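Side-chain contacts in putative exported protein (Bordetella parapertussis, PDB 3OCJ), which is of unknown function but has a class I methyltransferase-like domain, probably binds S-adenosylmethionine, and holds a palmitic acid molecule in the crystal: residues A20-V23 with R24-R27; P37-D40 with V41-I45; E69-H72 with R73-H77; G82-P86 with L87-F91; Q251-Q254 with L255-R259. One frame throughout, in Å; residues are numbered along the deposited sequence.

Contact 1: A20-V23 with R24-R27; sequences AGMV and RQAR
Ala20 meets Arg24 one helical turn on through the backbone, where Arg24 N donates to Ala20 O at 2.9 Å, and more tentatively through the side chains, since Arg24 is modelled in two positions. In one of them the methyl carbon Ala20 CB lies 3.6 Å from Arg24 NH2; there the arginine chain bends at chi3 (-61°), which folds the guanidinium back over the preceding turn. Gly21, with no side chain of its own, takes the flat group of this conformer on its backbone: Gly21 CA and Ala20 O lie against the same guanidinium face, both off its centre, and Arg24 NH1 comes to 3.4 Å from Gly21 CA. Gly21 O accepts from Gln25 N at 3.0 Å. Met22, a selenomethionine, carries a chain bent at chi2 and chi3; its SE comes 4.1 Å from Gln25 OE1, a loose approach in which the two side chains run obliquely past each other. Met22 O accepts from Ala26 N at 3.1 Å. Val23 O is bonded to Arg27 N, and the extended Arg27 side chain leads off to touch Ile45 and Leu48 of helix 41-53, the helix that also covers Ala26. Four regular backbone bonds thus carry this surface turn of helix 15-33, while the guanidinium of Arg24, resting on a small-residue patch in only one of its conformers, probably stays mobile.

Contact 2: P37-D40 with V41-I45; sequences PGFD and VARQI
Asp40 turns CG between its backbone N and carbonyl carbon (chi1 62°), which swings the carboxylate forward over the first helical turn, and Arg43 sends CG anti to its N (chi1 179°), which places that carbon at the edge of the Phe39 ring. The first torsion brings Asp40 OD1 within 2.9 Å of Arg43 N, and the amide meets that oxygen nearly along its C-O axis. OD1 also rests 3.3 Å from Arg43 CB. The guanidinium itself lies well away from the carboxylate and pairs instead with Glu46. Asp40 is thus the N-cap of helix 41-53, its side chain satisfying an amide of the first turn while its own carbonyl begins the regular pattern: Asp40 O accepts from Gln44 N at 2.9 Å. The negative carboxylate at the positive end of the helix dipole is probably stabilised there. One residue earlier, Phe39 O receives Gln44 NE2 at 3.0 Å; the donor stands above the carbonyl plane, whereas the oxygen lies near the plane of the glutamine amide. Gln44 NE2 also bonds Gly34 O, so the amide ties the helix to both ends of the loop behind it. Arg43 CG comes within 3.7 Å of Phe39 CD1. The aromatic side chain is buried against Leu252 and Leu255 of helix 247-261 and meets the ring of His248.

Contact 3: E69-H72 with R73-H77; sequences EWTH and RLVTH
The Trp70 indole and the Arg73 guanidinium lie face against face, their planes 20° apart, with Trp70 CH2 over the centre of the guanidinium at 3.6 Å from Arg73 CZ. Arg73 CD sits over the six-membered ring of the same indole in a CH-pi contact, 4.1 Å from the centroid. At the guanidinium edge stands Glu69: Arg73 NH1 donates to Glu69 OE2 at 2.8 Å in a salt bridge, and this oxygen lies in the guanidinium plane and is met on its anti side, 22° out of the carboxylate plane. Arg73 NH2 has a second, long and weak ion pair with Glu55. The bend of Arg73 at chi3 (68°) lets one cation serve both ring and carboxylate, so its rotation is restrained by the two together. On helix 68-76 these are i to i+3 and i to i+4 pairs, and the indole is further enclosed by Phe59 and Tyr92. Farther along this helix His72 O takes two bonds from Thr76, from opposite faces of its plane: Thr76 OG1 at 2.8 Å and Thr76 N at 2.9 Å. The hydroxyl also stands over one face of the His72 ring, off its centre, while His72 ND1 is bonded to Ser131. Leu74 touches the bound palmitic acid.

Contact 4: G82-P86 with L87-F91; sequences GALAP and LERVF. With PLM (palmitic acid), chain D.
Residues 82-85 run extended into helix 86-94; Ala85, its N-cap, accepts through O from Arg89 N at 2.9 Å. Glu88, at N3, reaches back with an extended chain, and its OE1 takes Ala85 N at 2.9 Å on the anti lone pair, the half of a capping box that an alanine N-cap still allows. A water donates to the same OE1 and to Ala83 O, while OE2 is bonded to Ser54. The Leu84 and Glu88 side chains cross at about a right angle, Leu84 CD2 3.6 Å from Glu88 CD, and Leu84 CD1 lies loosely over one face of the Arg89 guanidinium, toward the rim. At the guanidinium edge Arg89 NH2 forms a weak bond to Gly82 O, and a second water links Arg89 NE to Leu84 O; Arg89 NH1 forms a salt bridge with Glu93 and also bonds Ser81 O. Phe91 CB meets palmitic acid CE at 3.5 Å. The carboxylate therefore holds one loop amide firmly, whereas toward 82-86 the arginine adds a weak bond and a water bridge.

Contact 5: Q251-Q254 with L255-R259; sequences QLQQ and LVFTR
Gln253 stacks on Phe257 one turn later, its chain leaving CB with CG anti to the backbone N (chi1 175°) and running straight on. CG lies over the ring face in a CH-pi contact, 3.7 Å from the Phe257 centroid and 17° off the ring normal. CD follows above the rim, 3.6 Å from Phe257 CE2, with the amide and ring planes only 10° apart. At the tip, NE2 is 3.9 Å from Phe257 CE2, and OE1 turns to Ala97 N for a hydrogen bond. Phe257 N in turn donates to Gln253 O at 2.8 Å. Nearby, Thr258 N donates to Gln254 O at 2.9 Å. Leu252 CD1 packs alongside Val256 CG2 at 4.1 Å. Helix 247-261 packs on three helices: Leu252 and Leu255 touch helix 41-53, Leu252 and Val256 touch helix 86-94, and Arg259 reaches helix 15-33, while Phe257 touches the palmitic acid.

How the contacts relate
The five contacts follow one another along the chain, and all lie on helices or the loops leading into them, none on a strand of the sheet. Contacts 1 and 2, on successive helices 15-33 and 41-53, have centres about 16 Å apart and touch through Arg27 and Ile45. Contact 5, on helix 247-261, comes back to within about 11 Å of contact 2, centre to centre, and packs on it through Leu255 and Phe39. It also meets contact 4 through Leu252 and Val90. Contact 3, centred about 14 Å from contact 4, joins it through His77 on Leu84 and Arg89. Leu74, Phe91 and Phe257 all touch the palmitic acid, so parts far apart in sequence line it.

Contact 1: A20-V23 with R24-R27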
loop_
_atom_site.group_PDB
_atom_site.type_symbol
_atom_site.label_atom_id
_atom_site.label_comp_id
_atom_site.label_asym_id
_atom_site.label_seq_id
_atom_site.Cartn_x
_atom_site.Cartn_y
_atom_site.Cartn_z
ATOM N N ALA A 20 -11.189 21.130 -7.482
ATOM C CA ALA A 20 -11.013 22.547 -7.210
ATOM C C ALA A 20 -11.293 22.839 -5.740
ATOM O O ALA A 20 -10.632 23.678 -5.133
ATOM C CB ALA A 20 -11.924 23.383 -8.104
ATOM N N GLY A 21 -12.291 22.155 -5.182
ATOM C CA GLY A 21 -12.625 22.301 -3.773
ATOM C C GLY A 21 -11.512 21.809 -2.860
ATOM O O GLY A 21 -11.151 22.475 -1.884
HETATM N N MSE A 22 -10.960 20.637 -3.166
HETATM C CA MSE A 22 -9.871 20.096 -2.353
HETATM C C MSE A 22 -8.633 20.986 -2.406
HETATM O O MSE A 22 -7.939 21.157 -1.398
HETATM C CB MSE A 22 -9.531 18.668 -2.777
HETATM C CG MSE A 22 -10.702 17.710 -2.629
HETATM SE SE MSE A 22 -11.454 17.576 -0.811
HETATM C CE MSE A 22 -10.174 16.336 -0.026
ATOM N N VAL A 23 -8.375 21.574 -3.573
ATOM C CA VAL A 23 -7.252 22.493 -3.729
ATOM C C VAL A 23 -7.485 23.780 -2.938
ATOM O O VAL A 23 -6.575 24.271 -2.272
ATOM C CB VAL A 23 -6.961 22.814 -5.206
ATOM C CG1 VAL A 23 -5.934 23.935 -5.322
ATOM C CG2 VAL A 23 -6.477 21.560 -5.931
ATOM N N ARG A 24 -8.704 24.313 -3.011
ATOM C CA ARG A 24 -9.062 25.503 -2.239
ATOM C C ARG A 24 -8.854 25.276 -0.743
ATOM O O ARG A 24 -8.303 26.131 -0.053
ATOM C CB ARG A 24 -10.513 25.922 -2.503
ATOM C CG ARG A 24 -10.771 26.459 -3.906
ATOM C CD ARG A 24 -12.119 27.178 -4.003
ATOM N NE ARG A 24 -13.246 26.299 -3.702
ATOM C CZ ARG A 24 -13.916 25.601 -4.612
ATOM N NH1 ARG A 24 -14.927 24.825 -4.245
ATOM N NH2 ARG A 24 -13.576 25.676 -5.891
ATOM N N GLN A 25 -9.295 24.121 -0.250
ATOM C CA GLN A 25 -9.156 23.787 1.169
ATOM C C GLN A 25 -7.693 23.674 1.597
ATOM O O GLN A 25 -7.318 24.125 2.678
ATOM C CB GLN A 25 -9.922 22.504 1.500
ATOM C CG GLN A 25 -11.432 22.640 1.323
ATOM C CD GLN A 25 -12.158 21.306 1.355
ATOM O OE1 GLN A 25 -11.785 20.397 2.092
ATOM N NE2 GLN A 25 -13.212 21.190 0.554
ATOM N N ALA A 26 -6.869 23.076 0.747
ATOM C CA ALA A 26 -5.449 22.962 1.042
ATOM C C ALA A 26 -4.802 24.343 1.033
ATOM O O ALA A 26 -3.944 24.641 1.873
ATOM C CB ALA A 26 -4.772 22.043 0.039
ATOM N N ARG A 27 -5.211 25.184 0.086
ATOM C CA ARG A 27 -4.671 26.536 0.005
ATOM C C ARG A 27 -5.011 27.321 1.268
ATOM O O ARG A 27 -4.166 28.041 1.806
ATOM C CB ARG A 27 -5.176 27.273 -1.242
ATOM C CG ARG A 27 -4.586 28.673 -1.381
ATOM C CD ARG A 27 -5.087 29.386 -2.628
ATOM N NE ARG A 27 -4.569 30.750 -2.715
ATOM C CZ ARG A 27 -3.473 31.095 -3.385
ATOM N NH1 ARG A 27 -2.772 30.177 -4.037
ATOM N NH2 ARG A 27 -3.079 32.362 -3.409
#

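Contact 2: P37-D40 with V41-I45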
loop_
_atom_site.group_PDB
_atom_site.type_symbol
_atom_site.label_atom_id
_atom_site.label_comp_id
_atom_site.label_asym_id
_atom_site.label_seq_id
_atom_site.Cartn_x
_atom_site.Cartn_y
_atom_site.Cartn_z
ATOM N N PRO A 37 9.260 25.388 9.072
ATOM C CA PRO A 37 10.711 25.354 8.861
ATOM C C PRO A 37 11.068 24.776 7.493
ATOM O O PRO A 37 10.748 23.620 7.215
ATOM C CB PRO A 37 11.202 24.421 9.971
ATOM C CG PRO A 37 10.172 24.536 11.042
ATOM C CD PRO A 37 8.863 24.732 10.330
ATOM N N GLY A 38 11.710 25.578 6.648
ATOM C CA GLY A 38 12.159 25.112 5.347
ATOM C C GLY A 38 11.221 25.439 4.196
ATOM O O GLY A 38 11.627 25.409 3.034
ATOM N N PHE A 39 9.969 25.754 4.517
ATOM C CA PHE A 39 8.961 26.031 3.499
ATOM C C PHE A 39 8.060 27.195 3.898
ATOM O O PHE A 39 7.156 27.027 4.716
ATOM C CB PHE A 39 8.099 24.785 3.257
ATOM C CG PHE A 39 8.892 23.547 2.961
ATOM C CD1 PHE A 39 9.200 23.203 1.656
ATOM C CD2 PHE A 39 9.331 22.727 3.986
ATOM C CE1 PHE A 39 9.929 22.067 1.380
ATOM C CE2 PHE A 39 10.061 21.585 3.717
ATOM C CZ PHE A 39 10.362 21.254 2.411
ATOM N N ASP A 40 8.295 28.371 3.322
ATOM C CA ASP A 40 7.416 29.504 3.587
ATOM C C ASP A 40 6.110 29.337 2.814
ATOM O O ASP A 40 5.960 28.379 2.045
ATOM C CB ASP A 40 8.093 30.864 3.316
ATOM C CG ASP A 40 8.511 31.058 1.862
ATOM O OD1 ASP A 40 8.078 30.288 0.983
ATOM O OD2 ASP A 40 9.278 32.012 1.600
ATOM N N VAL A 41 5.162 30.240 3.045
ATOM C CA VAL A 41 3.836 30.155 2.430
ATOM C C VAL A 41 3.897 30.036 0.907
ATOM O O VAL A 41 3.221 29.187 0.311
ATOM C CB VAL A 41 2.951 31.359 2.831
ATOM C CG1 VAL A 41 1.785 31.527 1.862
ATOM C CG2 VAL A 41 2.454 31.199 4.264
ATOM N N ALA A 42 4.703 30.887 0.280
ATOM C CA ALA A 42 4.866 30.854 -1.169
ATOM C C ALA A 42 5.348 29.489 -1.642
ATOM O O ALA A 42 4.849 28.955 -2.633
ATOM C CB ALA A 42 5.827 31.950 -1.628
ATOM N N ARG A 43 6.314 28.919 -0.927
ATOM C CA ARG A 43 6.862 27.621 -1.297
ATOM C C ARG A 43 5.808 26.528 -1.149
ATOM O O ARG A 43 5.697 25.647 -1.996
ATOM C CB ARG A 43 8.107 27.302 -0.464
ATOM C CG ARG A 43 8.729 25.952 -0.756
ATOM C CD ARG A 43 8.988 25.757 -2.238
ATOM N NE ARG A 43 9.812 24.576 -2.488
ATOM C CZ ARG A 43 10.078 24.085 -3.694
ATOM N NH1 ARG A 43 9.579 24.667 -4.780
ATOM N NH2 ARG A 43 10.841 23.008 -3.816
ATOM N N GLN A 44 5.022 26.602 -0.079
ATOM C CA GLN A 44 3.956 25.636 0.140
ATOM C C GLN A 44 2.929 25.700 -0.981
ATOM O O GLN A 44 2.406 24.668 -1.419
ATOM C CB GLN A 44 3.271 25.878 1.483
ATOM C CG GLN A 44 4.155 25.603 2.697
ATOM C CD GLN A 44 3.467 25.989 3.984
ATOM O OE1 GLN A 44 2.304 25.640 4.207
ATOM N NE2 GLN A 44 4.174 26.737 4.836
ATOM N N ILE A 45 2.643 26.913 -1.442
ATOM C CA ILE A 45 1.699 27.103 -2.534
ATOM C C ILE A 45 2.264 26.491 -3.812
ATOM O O ILE A 45 1.532 25.881 -4.592
ATOM C CB ILE A 45 1.366 28.595 -2.725
ATOM C CG1 ILE A 45 0.497 29.080 -1.561
ATOM C CG2 ILE A 45 0.670 28.832 -4.058
ATOM C CD1 ILE A 45 0.184 30.563 -1.595
#

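Contact 3: E69-H72 with R73-H77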
loop_
_atom_site.group_PDB
_atom_site.type_symbol
_atom_site.label_atom_id
_atom_site.label_comp_id
_atom_site.label_asym_id
_atom_site.label_seq_id
_atom_site.Cartn_x
_atom_site.Cartn_y
_atom_site.Cartn_z
ATOM N N GLU A 69 -4.572 1.230 -9.588
ATOM C CA GLU A 69 -3.767 1.841 -10.638
ATOM C C GLU A 69 -2.583 2.591 -10.056
ATOM O O GLU A 69 -1.440 2.384 -10.469
ATOM C CB GLU A 69 -4.587 2.790 -11.507
ATOM C CG GLU A 69 -3.699 3.570 -12.472
ATOM C CD GLU A 69 -4.465 4.332 -13.534
ATOM O OE1 GLU A 69 -5.707 4.438 -13.435
ATOM O OE2 GLU A 69 -3.804 4.824 -14.473
ATOM N N TRP A 70 -2.846 3.475 -9.099
ATOM C CA TRP A 70 -1.777 4.318 -8.583
ATOM C C TRP A 70 -0.793 3.600 -7.663
ATOM O O TRP A 70 0.394 3.943 -7.627
ATOM C CB TRP A 70 -2.338 5.616 -7.988
ATOM C CG TRP A 70 -2.879 6.461 -9.073
ATOM C CD1 TRP A 70 -4.183 6.775 -9.297
ATOM C CD2 TRP A 70 -2.134 7.031 -10.154
ATOM N NE1 TRP A 70 -4.299 7.533 -10.439
ATOM C CE2 TRP A 70 -3.051 7.704 -10.984
ATOM C CE3 TRP A 70 -0.776 7.050 -10.491
ATOM C CZ2 TRP A 70 -2.659 8.396 -12.130
ATOM C CZ3 TRP A 70 -0.387 7.735 -11.635
ATOM C CH2 TRP A 70 -1.325 8.397 -12.439
ATOM N N THR A 71 -1.258 2.587 -6.939
ATOM C CA THR A 71 -0.328 1.733 -6.219
ATOM C C THR A 71 0.653 1.083 -7.196
ATOM O O THR A 71 1.872 1.115 -6.989
ATOM C CB THR A 71 -1.047 0.625 -5.425
ATOM O OG1 THR A 71 -1.918 1.221 -4.464
ATOM C CG2 THR A 71 -0.030 -0.231 -4.689
ATOM N N HIS A 72 0.123 0.511 -8.271
ATOM C CA HIS A 72 0.985 -0.131 -9.251
ATOM C C HIS A 72 1.978 0.864 -9.844
ATOM O O HIS A 72 3.183 0.618 -9.867
ATOM C CB HIS A 72 0.173 -0.761 -10.375
ATOM C CG HIS A 72 1.019 -1.295 -11.487
ATOM N ND1 HIS A 72 1.663 -2.513 -11.414
ATOM C CD2 HIS A 72 1.348 -0.766 -12.688
ATOM C CE1 HIS A 72 2.347 -2.713 -12.527
ATOM N NE2 HIS A 72 2.173 -1.670 -13.317
ATOM N N ARG A 73 1.458 1.981 -10.342
ATOM C CA ARG A 73 2.296 2.930 -11.064
ATOM C C ARG A 73 3.342 3.541 -10.134
ATOM O O ARG A 73 4.492 3.753 -10.518
ATOM C CB ARG A 73 1.436 3.998 -11.754
ATOM C CG ARG A 73 0.525 3.431 -12.836
ATOM C CD ARG A 73 -0.394 4.489 -13.455
ATOM N NE ARG A 73 0.351 5.467 -14.239
ATOM C CZ ARG A 73 -0.206 6.300 -15.109
ATOM N NH1 ARG A 73 -1.517 6.274 -15.306
ATOM N NH2 ARG A 73 0.547 7.162 -15.781
ATOM N N LEU A 74 2.949 3.800 -8.895
ATOM C CA LEU A 74 3.874 4.344 -7.923
ATOM C C LEU A 74 4.922 3.311 -7.510
ATOM O O LEU A 74 6.128 3.586 -7.534
ATOM C CB LEU A 74 3.116 4.857 -6.698
ATOM C CG LEU A 74 3.942 5.594 -5.645
ATOM C CD1 LEU A 74 4.591 6.837 -6.224
ATOM C CD2 LEU A 74 3.063 5.941 -4.461
ATOM N N VAL A 75 4.464 2.117 -7.152
ATOM C CA VAL A 75 5.367 1.110 -6.618
ATOM C C VAL A 75 6.367 0.577 -7.648
ATOM O O VAL A 75 7.520 0.322 -7.318
ATOM C CB VAL A 75 4.601 -0.055 -5.957
ATOM C CG1 VAL A 75 5.568 -1.138 -5.549
ATOM C CG2 VAL A 75 3.833 0.438 -4.742
ATOM N N THR A 76 5.934 0.428 -8.897
ATOM C CA THR A 76 6.795 -0.126 -9.934
ATOM C C THR A 76 7.610 0.928 -10.694
ATOM O O THR A 76 8.417 0.592 -11.564
ATOM C CB THR A 76 6.008 -0.983 -10.942
ATOM O OG1 THR A 76 5.115 -0.156 -11.694
ATOM C CG2 THR A 76 5.204 -2.053 -10.215
ATOM N N HIS A 77 7.393 2.195 -10.361
ATOM C CA HIS A 77 8.177 3.273 -10.962
ATOM C C HIS A 77 9.679 3.012 -10.837
ATOM O O HIS A 77 10.200 2.781 -9.747
ATOM C CB HIS A 77 7.823 4.625 -10.332
ATOM C CG HIS A 77 8.700 5.752 -10.789
ATOM N ND1 HIS A 77 8.559 6.355 -12.018
ATOM C CD2 HIS A 77 9.733 6.377 -10.176
ATOM C CE1 HIS A 77 9.473 7.300 -12.149
ATOM N NE2 HIS A 77 10.191 7.343 -11.042
#

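Contact 4: G82-P86 with L87-F91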
loop_
_atom_site.group_PDB
_atom_site.type_symbol
_atom_site.label_atom_id
_atom_site.label_comp_id
_atom_site.label_asym_id
_atom_site.label_seq_id
_atom_site.Cartn_x
_atom_site.Cartn_y
_atom_site.Cartn_z
ATOM N N GLY A 82 10.242 7.596 -17.139
ATOM C CA GLY A 82 8.964 8.245 -17.339
ATOM C C GLY A 82 9.029 9.735 -17.602
ATOM O O GLY A 82 10.105 10.341 -17.617
ATOM N N ALA A 83 7.853 10.315 -17.823
ATOM C CA ALA A 83 7.709 11.740 -18.065
ATOM C C ALA A 83 7.006 12.355 -16.866
ATOM O O ALA A 83 5.775 12.343 -16.768
ATOM C CB ALA A 83 6.916 11.990 -19.343
ATOM N N LEU A 84 7.802 12.854 -15.933
ATOM C CA LEU A 84 7.290 13.466 -14.721
ATOM C C LEU A 84 7.779 14.902 -14.650
ATOM O O LEU A 84 8.906 15.199 -15.061
ATOM C CB LEU A 84 7.772 12.689 -13.489
ATOM C CG LEU A 84 7.342 11.228 -13.370
ATOM C CD1 LEU A 84 7.990 10.595 -12.138
ATOM C CD2 LEU A 84 5.830 11.100 -13.290
ATOM N N ALA A 85 6.938 15.797 -14.142
ATOM C CA ALA A 85 7.374 17.159 -13.870
ATOM C C ALA A 85 8.425 17.120 -12.767
ATOM O O ALA A 85 8.512 16.140 -12.027
ATOM C CB ALA A 85 6.190 18.032 -13.474
ATOM N N PRO A 86 9.254 18.168 -12.665
ATOM C CA PRO A 86 10.355 18.146 -11.694
ATOM C C PRO A 86 9.900 17.847 -10.256
ATOM O O PRO A 86 10.437 16.942 -9.618
ATOM C CB PRO A 86 10.955 19.553 -11.820
ATOM C CG PRO A 86 10.668 19.942 -13.244
ATOM C CD PRO A 86 9.306 19.352 -13.544
ATOM N N LEU A 87 8.910 18.572 -9.750
ATOM C CA LEU A 87 8.460 18.367 -8.374
ATOM C C LEU A 87 7.782 17.006 -8.220
ATOM O O LEU A 87 7.984 16.284 -7.232
ATOM C CB LEU A 87 7.493 19.475 -7.969
ATOM C CG LEU A 87 7.288 19.720 -6.478
ATOM C CD1 LEU A 87 8.626 19.972 -5.796
ATOM C CD2 LEU A 87 6.344 20.900 -6.270
ATOM N N GLU A 88 6.960 16.672 -9.205
ATOM C CA GLU A 88 6.313 15.369 -9.259
ATOM C C GLU A 88 7.335 14.250 -9.102
ATOM O O GLU A 88 7.108 13.288 -8.372
ATOM C CB GLU A 88 5.592 15.237 -10.601
ATOM C CG GLU A 88 4.780 13.979 -10.776
ATOM C CD GLU A 88 4.017 13.967 -12.090
ATOM O OE1 GLU A 88 4.496 14.545 -13.088
ATOM O OE2 GLU A 88 2.916 13.381 -12.132
ATOM N N ARG A 89 8.471 14.379 -9.777
ATOM C CA ARG A 89 9.510 13.346 -9.695
ATOM C C ARG A 89 10.125 13.259 -8.286
ATOM O O ARG A 89 10.420 12.168 -7.796
ATOM C CB ARG A 89 10.584 13.536 -10.773
ATOM C CG ARG A 89 11.612 12.389 -10.790
ATOM C CD ARG A 89 12.634 12.546 -11.931
ATOM N NE ARG A 89 12.033 12.468 -13.262
ATOM C CZ ARG A 89 11.725 11.332 -13.881
ATOM N NH1 ARG A 89 11.932 10.170 -13.262
ATOM N NH2 ARG A 89 11.182 11.350 -15.093
ATOM N N VAL A 90 10.293 14.401 -7.623
ATOM C CA VAL A 90 10.751 14.401 -6.234
ATOM C C VAL A 90 9.773 13.630 -5.351
ATOM O O VAL A 90 10.175 12.824 -4.504
ATOM C CB VAL A 90 10.938 15.825 -5.689
ATOM C CG1 VAL A 90 11.287 15.777 -4.204
ATOM C CG2 VAL A 90 12.034 16.543 -6.465
ATOM N N PHE A 91 8.479 13.856 -5.552
ATOM C CA PHE A 91 7.467 13.115 -4.799
ATOM C C PHE A 91 7.553 11.606 -5.055
ATOM O O PHE A 91 7.458 10.797 -4.124
ATOM C CB PHE A 91 6.058 13.615 -5.133
ATOM C CG PHE A 91 5.820 15.070 -4.800
ATOM C CD1 PHE A 91 6.507 15.683 -3.766
ATOM C CD2 PHE A 91 4.875 15.808 -5.503
ATOM C CE1 PHE A 91 6.276 17.015 -3.451
ATOM C CE2 PHE A 91 4.638 17.140 -5.199
ATOM C CZ PHE A 91 5.339 17.743 -4.169
HETATM C C1 PLM D . -1.345 2.323 0.173
HETATM O O1 PLM D . -0.622 1.363 -0.165
HETATM O O2 PLM D . -2.542 2.316 -0.185
HETATM C C2 PLM D . -0.817 3.489 0.990
HETATM C C3 PLM D . 0.707 3.496 1.131
HETATM C C4 PLM D . 1.120 4.846 1.719
HETATM C C5 PLM D . 2.584 4.912 2.131
HETATM C C6 PLM D . 3.529 4.823 0.937
HETATM C C7 PLM D . 3.038 5.607 -0.274
HETATM C C8 PLM D . 3.018 7.116 -0.060
HETATM C C9 PLM D . 2.552 7.765 -1.359
HETATM C CA PLM D . 2.908 9.241 -1.453
HETATM C CB PLM D . 2.957 9.655 -2.919
HETATM C CC PLM D . 2.858 11.161 -3.094
HETATM C CD PLM D . 2.865 11.523 -4.573
HETATM C CE PLM D . 2.591 13.015 -4.737
HETATM C CF PLM D . 2.126 13.348 -6.145
HETATM C CG PLM D . 3.159 12.990 -7.201
HETATM O O HOH W 1 3.852 14.699 -15.841
HETATM O O HOH W 2 11.367 15.151 -13.672
#

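Contact 5: Q251-Q254 with L255-R259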
loop_
_atom_site.group_PDB
_atom_site.type_symbol
_atom_site.label_atom_id
_atom_site.label_comp_id
_atom_site.label_asym_id
_atom_site.label_seq_id
_atom_site.Cartn_x
_atom_site.Cartn_y
_atom_site.Cartn_z
ATOM N N GLN A 251 10.909 16.344 6.054
ATOM C CA GLN A 251 10.178 17.591 6.264
ATOM C C GLN A 251 9.225 17.842 5.101
ATOM O O GLN A 251 8.068 18.216 5.300
ATOM C CB GLN A 251 11.135 18.778 6.404
ATOM C CG GLN A 251 11.954 18.757 7.681
ATOM C CD GLN A 251 12.856 19.970 7.813
ATOM O OE1 GLN A 251 13.544 20.353 6.865
ATOM N NE2 GLN A 251 12.860 20.579 8.993
ATOM N N LEU A 252 9.718 17.625 3.888
ATOM C CA LEU A 252 8.886 17.765 2.695
ATOM C C LEU A 252 7.660 16.844 2.771
ATOM O O LEU A 252 6.525 17.285 2.580
ATOM C CB LEU A 252 9.706 17.486 1.436
ATOM C CG LEU A 252 8.928 17.498 0.116
ATOM C CD1 LEU A 252 8.410 18.897 -0.207
ATOM C CD2 LEU A 252 9.772 16.962 -1.037
ATOM N N GLN A 253 7.893 15.567 3.051
ATOM C CA GLN A 253 6.798 14.614 3.182
ATOM C C GLN A 253 5.791 15.037 4.245
ATOM O O GLN A 253 4.581 14.964 4.032
ATOM C CB GLN A 253 7.342 13.236 3.522
ATOM C CG GLN A 253 6.245 12.237 3.788
ATOM C CD GLN A 253 6.812 10.875 4.045
ATOM O OE1 GLN A 253 7.400 10.267 3.152
ATOM N NE2 GLN A 253 6.632 10.377 5.261
ATOM N N GLN A 254 6.284 15.501 5.386
ATOM C CA GLN A 254 5.395 15.891 6.467
ATOM C C GLN A 254 4.480 17.046 6.068
ATOM O O GLN A 254 3.304 17.062 6.425
ATOM C CB GLN A 254 6.198 16.252 7.712
ATOM C CG GLN A 254 6.902 15.051 8.308
ATOM C CD GLN A 254 7.872 15.429 9.398
ATOM O OE1 GLN A 254 8.409 16.536 9.412
ATOM N NE2 GLN A 254 8.104 14.505 10.321
ATOM N N LEU A 255 5.021 18.015 5.338
ATOM C CA LEU A 255 4.220 19.145 4.891
ATOM C C LEU A 255 3.204 18.667 3.867
ATOM O O LEU A 255 2.007 18.972 3.962
ATOM C CB LEU A 255 5.121 20.223 4.286
ATOM C CG LEU A 255 4.386 21.464 3.776
ATOM C CD1 LEU A 255 3.636 22.158 4.908
ATOM C CD2 LEU A 255 5.378 22.410 3.123
ATOM N N VAL A 256 3.675 17.896 2.896
ATOM C CA VAL A 256 2.805 17.411 1.835
ATOM C C VAL A 256 1.668 16.548 2.390
ATOM O O VAL A 256 0.507 16.720 2.001
ATOM C CB VAL A 256 3.599 16.673 0.737
ATOM C CG1 VAL A 256 2.656 16.038 -0.281
ATOM C CG2 VAL A 256 4.546 17.644 0.041
ATOM N N PHE A 257 1.986 15.628 3.298
ATOM C CA PHE A 257 0.965 14.746 3.860
ATOM C C PHE A 257 0.063 15.472 4.860
ATOM O O PHE A 257 -1.154 15.469 4.721
ATOM C CB PHE A 257 1.590 13.515 4.551
ATOM C CG PHE A 257 2.203 12.497 3.617
ATOM C CD1 PHE A 257 2.285 12.704 2.247
ATOM C CD2 PHE A 257 2.706 11.310 4.141
ATOM C CE1 PHE A 257 2.866 11.739 1.413
ATOM C CE2 PHE A 257 3.283 10.348 3.318
ATOM C CZ PHE A 257 3.367 10.561 1.957
ATOM N N THR A 258 0.648 16.085 5.886
ATOM C CA THR A 258 -0.177 16.650 6.956
ATOM C C THR A 258 -1.015 17.843 6.520
ATOM O O THR A 258 -2.158 17.988 6.950
ATOM C CB THR A 258 0.654 17.064 8.182
ATOM O OG1 THR A 258 1.517 18.157 7.838
ATOM C CG2 THR A 258 1.475 15.896 8.668
ATOM N N ARG A 259 -0.458 18.697 5.668
ATOM C CA ARG A 259 -1.149 19.928 5.314
ATOM C C ARG A 259 -1.866 19.879 3.969
ATOM O O ARG A 259 -2.944 20.452 3.820
ATOM C CB ARG A 259 -0.185 21.116 5.345
ATOM C CG ARG A 259 -0.887 22.450 5.203
ATOM C CD ARG A 259 0.033 23.604 5.534
ATOM N NE ARG A 259 0.516 23.522 6.907
ATOM C CZ ARG A 259 1.164 24.504 7.523
ATOM N NH1 ARG A 259 1.400 25.642 6.886
ATOM N NH2 ARG A 259 1.570 24.349 8.775
#